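PDB 6S8T: erythrocyte membrane protein 1 from Plasmodium falciparum, which probably binds the host receptor ICAM-1 through its DBLbeta domain, the piece of a much longer surface protein of infected erythrocytes that this chain represents. Local coordinates for residues 189-194 and 294-299; 255-260 and 287-292. All blocks are in the same frame, centred on the assembly; numbering follows the deposited sequence. Where two conformers were deposited one is given.

Contact 1: residues 189-194 and 294-299; sequences LGDIIR and RLRWMV
A buried salt-bridge network in the helical Duffy-binding-like (DBL) domain joins Asp-191, near the end of helix 172-194, to Arg-296 in the first turn of helix 293-319. The side chains approach from opposite directions and span backbones whose nearest CA atoms, those of Asp-191 and Arg-294, are 11.2 Å apart; a long arginine suits such a gap. Its end-on pair of nitrogens closes on a single oxygen, with Arg-296 NH1 at 3.1 Å and Arg-296 NH2 at 3.2 Å from Asp-191 OD2. That oxygen lies in the guanidinium plane, yet both nitrogens approach it from the same face of the carboxylate, the two planes being 47° apart. A bend at chi3 (-48°) swings the Arg-296 guanidinium round to bring NH1 and NH2 onto OD2. In this largely helical domain Arg-296 NH1 also forms a salt bridge with Asp-188, and NH2 donates to Ile-291 O, which suits a group with several N-H donors. Asp-191 OD1 faces Arg-194 NH2 at 2.8 Å, a salt bridge whose hydrogen bond is weak in angle. Arg-194 NE donates to Gly-190 O at 3.0 Å from above the carbonyl plane, and its guanidinium makes a cation-pi contact with Trp-253.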
loop_
_atom_site.group_PDB
_atom_site.type_symbol
_atom_site.label_atom_id
_atom_site.label_comp_id
_atom_site.label_asym_id
_atom_site.label_seq_id
_atom_site.Cartn_x
_atom_site.Cartn_y
_atom_site.Cartn_z
ATOM N N LEU A 189 -1.515 2.328 7.556
ATOM C CA LEU A 189 -2.042 2.799 8.834
ATOM C C LEU A 189 -1.213 3.957 9.377
ATOM O O LEU A 189 -1.761 4.908 9.944
ATOM C CB LEU A 189 -2.097 1.646 9.837
ATOM C CG LEU A 189 -2.755 1.894 11.197
ATOM C CD1 LEU A 189 -4.160 2.463 11.039
ATOM C CD2 LEU A 189 -2.797 0.603 12.016
ATOM N N GLY A 190 0.107 3.898 9.206
ATOM C CA GLY A 190 0.939 5.032 9.579
ATOM C C GLY A 190 0.609 6.283 8.788
ATOM O O GLY A 190 0.616 7.392 9.329
ATOM N N ASP A 191 0.304 6.125 7.496
ATOM C CA ASP A 191 -0.062 7.285 6.691
ATOM C C ASP A 191 -1.447 7.814 7.050
ATOM O O ASP A 191 -1.703 9.014 6.898
ATOM C CB ASP A 191 0.031 6.942 5.204
ATOM C CG ASP A 191 1.471 6.961 4.697
ATOM O OD1 ASP A 191 2.368 7.338 5.486
ATOM O OD2 ASP A 191 1.707 6.594 3.525
ATOM N N ILE A 192 -2.344 6.950 7.535
ATOM C CA ILE A 192 -3.646 7.425 7.997
ATOM C C ILE A 192 -3.489 8.265 9.257
ATOM O O ILE A 192 -4.089 9.340 9.384
ATOM C CB ILE A 192 -4.606 6.242 8.229
ATOM C CG1 ILE A 192 -4.926 5.535 6.911
ATOM C CG2 ILE A 192 -5.890 6.715 8.894
ATOM C CD1 ILE A 192 -5.883 4.371 7.065
ATOM N N ILE A 193 -2.680 7.792 10.207
ATOM C CA ILE A 193 -2.479 8.519 11.456
ATOM C C ILE A 193 -1.780 9.852 11.203
ATOM O O ILE A 193 -2.138 10.877 11.796
ATOM C CB ILE A 193 -1.695 7.645 12.453
ATOM C CG1 ILE A 193 -2.455 6.348 12.739
ATOM C CG2 ILE A 193 -1.437 8.400 13.747
ATOM C CD1 ILE A 193 -3.835 6.570 13.316
ATOM N N ARG A 194 -0.779 9.869 10.325
ATOM C CA ARG A 194 -0.031 11.096 10.068
ATOM C C ARG A 194 -0.735 12.035 9.096
ATOM O O ARG A 194 -0.339 13.200 8.997
ATOM C CB ARG A 194 1.370 10.768 9.536
ATOM C CG ARG A 194 2.324 10.176 10.572
ATOM C CD ARG A 194 3.630 9.685 9.930
ATOM N NE ARG A 194 3.396 8.584 8.998
ATOM C CZ ARG A 194 4.349 7.816 8.475
ATOM N NH1 ARG A 194 5.622 8.017 8.791
ATOM N NH2 ARG A 194 4.022 6.839 7.633
ATOM N N ARG A 294 2.348 6.572 -2.815
ATOM C CA ARG A 294 2.089 6.447 -4.247
ATOM C C ARG A 294 3.018 5.427 -4.897
ATOM O O ARG A 294 2.645 4.788 -5.887
ATOM C CB ARG A 294 2.226 7.808 -4.936
ATOM C CG ARG A 294 1.754 7.826 -6.388
ATOM C CD ARG A 294 1.951 9.192 -7.041
ATOM N NE ARG A 294 1.204 10.251 -6.368
ATOM C CZ ARG A 294 -0.059 10.569 -6.640
ATOM N NH1 ARG A 294 -0.729 9.904 -7.573
ATOM N NH2 ARG A 294 -0.654 11.552 -5.973
ATOM N N LEU A 295 4.223 5.247 -4.355
ATOM C CA LEU A 295 5.126 4.240 -4.901
ATOM C C LEU A 295 4.801 2.845 -4.378
ATOM O O LEU A 295 4.961 1.863 -5.112
ATOM C CB LEU A 295 6.581 4.598 -4.586
ATOM C CG LEU A 295 7.093 5.905 -5.221
ATOM C CD1 LEU A 295 8.465 6.274 -4.676
ATOM C CD2 LEU A 295 7.134 5.795 -6.738
ATOM N N ARG A 296 4.347 2.735 -3.124
ATOM C CA ARG A 296 3.955 1.429 -2.598
ATOM C C ARG A 296 2.782 0.861 -3.383
ATOM O O ARG A 296 2.800 -0.304 -3.799
ATOM C CB ARG A 296 3.608 1.530 -1.109
ATOM C CG ARG A 296 4.717 2.129 -0.243
ATOM C CD ARG A 296 4.461 1.915 1.253
ATOM N NE ARG A 296 3.100 2.255 1.667
ATOM C CZ ARG A 296 2.746 3.396 2.254
ATOM N NH1 ARG A 296 1.478 3.600 2.593
ATOM N NH2 ARG A 296 3.654 4.335 2.502
ATOM N N TRP A 297 1.761 1.687 -3.627
ATOM C CA TRP A 297 0.582 1.223 -4.352
ATOM C C TRP A 297 0.914 0.831 -5.789
ATOM O O TRP A 297 0.311 -0.105 -6.327
ATOM C CB TRP A 297 -0.504 2.301 -4.319
ATOM C CG TRP A 297 -1.130 2.495 -2.962
ATOM C CD1 TRP A 297 -0.826 1.823 -1.809
ATOM C CD2 TRP A 297 -2.178 3.412 -2.626
ATOM N NE1 TRP A 297 -1.618 2.270 -0.778
ATOM C CE2 TRP A 297 -2.455 3.247 -1.253
ATOM C CE3 TRP A 297 -2.902 4.364 -3.352
ATOM C CZ2 TRP A 297 -3.429 3.993 -0.595
ATOM C CZ3 TRP A 297 -3.868 5.106 -2.697
ATOM C CH2 TRP A 297 -4.124 4.915 -1.333
ATOM N N MET A 298 1.869 1.526 -6.421
ATOM C CA MET A 298 2.288 1.160 -7.773
ATOM C C MET A 298 2.934 -0.221 -7.800
ATOM O O MET A 298 2.637 -1.033 -8.686
ATOM C CB MET A 298 3.252 2.216 -8.331
ATOM C CG MET A 298 3.848 1.880 -9.698
ATOM S SD MET A 298 5.024 3.108 -10.332
ATOM C CE MET A 298 6.488 2.738 -9.368
ATOM N N VAL A 299 3.832 -0.502 -6.849
ATOM C CA VAL A 299 4.432 -1.832 -6.760
ATOM C C VAL A 299 3.357 -2.886 -6.507
ATOM O O VAL A 299 3.403 -3.988 -7.065
ATOM C CB VAL A 299 5.519 -1.862 -5.667
ATOM C CG1 VAL A 299 6.073 -3.276 -5.494
ATOM C CG2 VAL A 299 6.641 -0.879 -5.985
#

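Contact 2: residues 255-260 and 287-292; sequences ANRHQV and LDDYIP
The helical segment 255-260 faces the 3-10 turn 288-290, the closest CA atoms being those of Arg-257 and Asp-289, 9.2 Å apart. Arg-257 grips Asp-289 side-on: NE reaches Asp-289 OD2 at 2.8 Å and NH2 reaches Asp-289 OD1, also at 2.8 Å. Each oxygen offers its syn lone pair, and the guanidinium and carboxylate lie only 6° from coplanar, the classic bidentate salt bridge for which these two residue types are matched. Such a pair ties helix 246-268 of the Duffy-binding-like domain to the loop leading into helix 293-319. Asp-289 CG sits between its backbone N and carbonyl carbon (chi1 52°), which directs the carboxylate at the guanidinium edge. Asp-289 OD2 also accepts from Trp-253 NE1. Tyr-290 brings its ring edge over one guanidinium face, the planes 52° apart, with its CE2 3.2 Å from Arg-257 NH2. The hydroxyl lies over the same face, but its 3.2 Å approach to Arg-257 NE has too poor an angle for a hydrogen bond; Tyr-290 OH bonds instead to Glu-254 and His-24. Leu-287 CD2 makes a loose van der Waals contact, 4.2 Å from Arg-257 NH2.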
loop_
_atom_site.group_PDB
_atom_site.type_symbol
_atom_site.label_atom_id
_atom_site.label_comp_id
_atom_site.label_asym_id
_atom_site.label_seq_id
_atom_site.Cartn_x
_atom_site.Cartn_y
_atom_site.Cartn_z
ATOM N N ALA A 255 7.294 7.521 17.935
ATOM C CA ALA A 255 7.390 7.026 19.301
ATOM C C ALA A 255 6.719 5.668 19.479
ATOM O O ALA A 255 7.123 4.898 20.356
ATOM C CB ALA A 255 6.774 8.040 20.265
ATOM N N ASN A 256 5.708 5.349 18.666
ATOM C CA ASN A 256 4.887 4.168 18.915
ATOM C C ASN A 256 4.766 3.228 17.719
ATOM O O ASN A 256 3.988 2.271 17.787
ATOM C CB ASN A 256 3.485 4.584 19.373
ATOM C CG ASN A 256 3.508 5.434 20.627
ATOM O OD1 ASN A 256 3.845 4.954 21.709
ATOM N ND2 ASN A 256 3.140 6.703 20.489
ATOM N N ARG A 257 5.511 3.462 16.633
ATOM C CA ARG A 257 5.349 2.629 15.444
ATOM C C ARG A 257 5.721 1.176 15.710
ATOM O O ARG A 257 5.132 0.268 15.111
ATOM C CB ARG A 257 6.181 3.183 14.285
ATOM C CG ARG A 257 7.675 3.230 14.557
ATOM C CD ARG A 257 8.419 4.002 13.473
ATOM N NE ARG A 257 8.431 3.306 12.191
ATOM C CZ ARG A 257 9.356 2.419 11.835
ATOM N NH1 ARG A 257 10.343 2.115 12.668
ATOM N NH2 ARG A 257 9.294 1.832 10.649
ATOM N N HIS A 258 6.682 0.928 16.606
ATOM C CA HIS A 258 7.094 -0.450 16.845
ATOM C C HIS A 258 6.026 -1.234 17.599
ATOM O O HIS A 258 5.781 -2.406 17.291
ATOM C CB HIS A 258 8.412 -0.509 17.608
ATOM C CG HIS A 258 8.789 -1.901 18.001
ATOM N ND1 HIS A 258 9.231 -2.834 17.088
ATOM C CD2 HIS A 258 8.730 -2.540 19.193
ATOM C CE1 HIS A 258 9.455 -3.980 17.706
ATOM N NE2 HIS A 258 9.156 -3.829 18.983
ATOM N N GLN A 259 5.400 -0.621 18.608
ATOM C CA GLN A 259 4.326 -1.303 19.324
ATOM C C GLN A 259 3.152 -1.605 18.406
ATOM O O GLN A 259 2.409 -2.565 18.642
ATOM C CB GLN A 259 3.864 -0.463 20.514
ATOM C CG GLN A 259 4.886 -0.354 21.630
ATOM C CD GLN A 259 4.407 0.520 22.773
ATOM O OE1 GLN A 259 4.563 1.742 22.742
ATOM N NE2 GLN A 259 3.819 -0.102 23.790
ATOM N N VAL A 260 2.966 -0.798 17.360
ATOM C CA VAL A 260 1.922 -1.085 16.386
ATOM C C VAL A 260 2.278 -2.335 15.590
ATOM O O VAL A 260 1.443 -3.230 15.407
ATOM C CB VAL A 260 1.698 0.136 15.476
ATOM C CG1 VAL A 260 0.758 -0.212 14.337
ATOM C CG2 VAL A 260 1.149 1.304 16.293
ATOM N N LEU A 287 10.448 -1.093 7.288
ATOM C CA LEU A 287 10.650 0.303 6.920
ATOM C C LEU A 287 9.700 0.757 5.818
ATOM O O LEU A 287 9.917 1.817 5.218
ATOM C CB LEU A 287 12.101 0.529 6.498
ATOM C CG LEU A 287 13.148 0.402 7.605
ATOM C CD1 LEU A 287 14.549 0.433 7.018
ATOM C CD2 LEU A 287 12.971 1.511 8.631
ATOM N N ASP A 288 8.646 -0.019 5.547
ATOM C CA ASP A 288 7.718 0.326 4.473
ATOM C C ASP A 288 7.015 1.653 4.734
ATOM O O ASP A 288 6.646 2.357 3.787
ATOM C CB ASP A 288 6.688 -0.794 4.294
ATOM C CG ASP A 288 7.327 -2.138 3.950
ATOM O OD1 ASP A 288 8.070 -2.688 4.793
ATOM O OD2 ASP A 288 7.077 -2.648 2.837
ATOM N N ASP A 289 6.821 2.017 6.002
ATOM C CA ASP A 289 6.112 3.252 6.316
ATOM C C ASP A 289 6.908 4.517 5.979
ATOM O O ASP A 289 6.380 5.616 6.183
ATOM C CB ASP A 289 5.703 3.264 7.793
ATOM C CG ASP A 289 6.863 2.980 8.733
ATOM O OD1 ASP A 289 7.796 2.243 8.341
ATOM O OD2 ASP A 289 6.831 3.487 9.878
ATOM N N TYR A 290 8.134 4.411 5.464
ATOM C CA TYR A 290 8.876 5.582 5.007
ATOM C C TYR A 290 9.003 5.659 3.494
ATOM O O TYR A 290 9.660 6.573 2.985
ATOM C CB TYR A 290 10.268 5.621 5.642
ATOM C CG TYR A 290 10.222 5.695 7.142
ATOM C CD1 TYR A 290 10.070 6.911 7.798
ATOM C CD2 TYR A 290 10.308 4.542 7.908
ATOM C CE1 TYR A 290 10.018 6.972 9.177
ATOM C CE2 TYR A 290 10.257 4.592 9.280
ATOM C CZ TYR A 290 10.115 5.805 9.911
ATOM O OH TYR A 290 10.069 5.842 11.283
ATOM N N ILE A 291 8.416 4.716 2.766
ATOM C CA ILE A 291 8.358 4.785 1.309
ATOM C C ILE A 291 7.071 5.511 0.938
ATOM O O ILE A 291 5.997 5.159 1.449
ATOM C CB ILE A 291 8.424 3.383 0.679
ATOM C CG1 ILE A 291 9.770 2.723 0.990
ATOM C CG2 ILE A 291 8.181 3.453 -0.820
ATOM C CD1 ILE A 291 9.923 1.345 0.398
ATOM N N PRO A 292 7.126 6.531 0.078
ATOM C CA PRO A 292 5.902 7.264 -0.278
ATOM C C PRO A 292 4.791 6.330 -0.749
ATOM O O PRO A 292 5.020 5.394 -1.518
ATOM C CB PRO A 292 6.368 8.198 -1.395
ATOM C CG PRO A 292 7.825 8.433 -1.094
ATOM C CD PRO A 292 8.329 7.127 -0.532
#

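How the contacts relate
From the N terminus, the chain passes through helix 172-194, whose end supplies the first half of contact 1, then through helices 202-221 and 246-268. Contact 2 closes the shorter loop, from helix 246-268 to the turn at 287-292, and the chain then enters helix 293-319, where contact 1 closes the longer loop. Contact 2 therefore lies wholly within the span enclosed by contact 1, and their centres are about 11 Å apart. Both segments of contact 1 reach the loop 287-292, the first through a probable hydrogen bond from Arg-194 NH2 to Asp-289 O at 3.0 Å. The connecting loop is thus held to three helices of the domain.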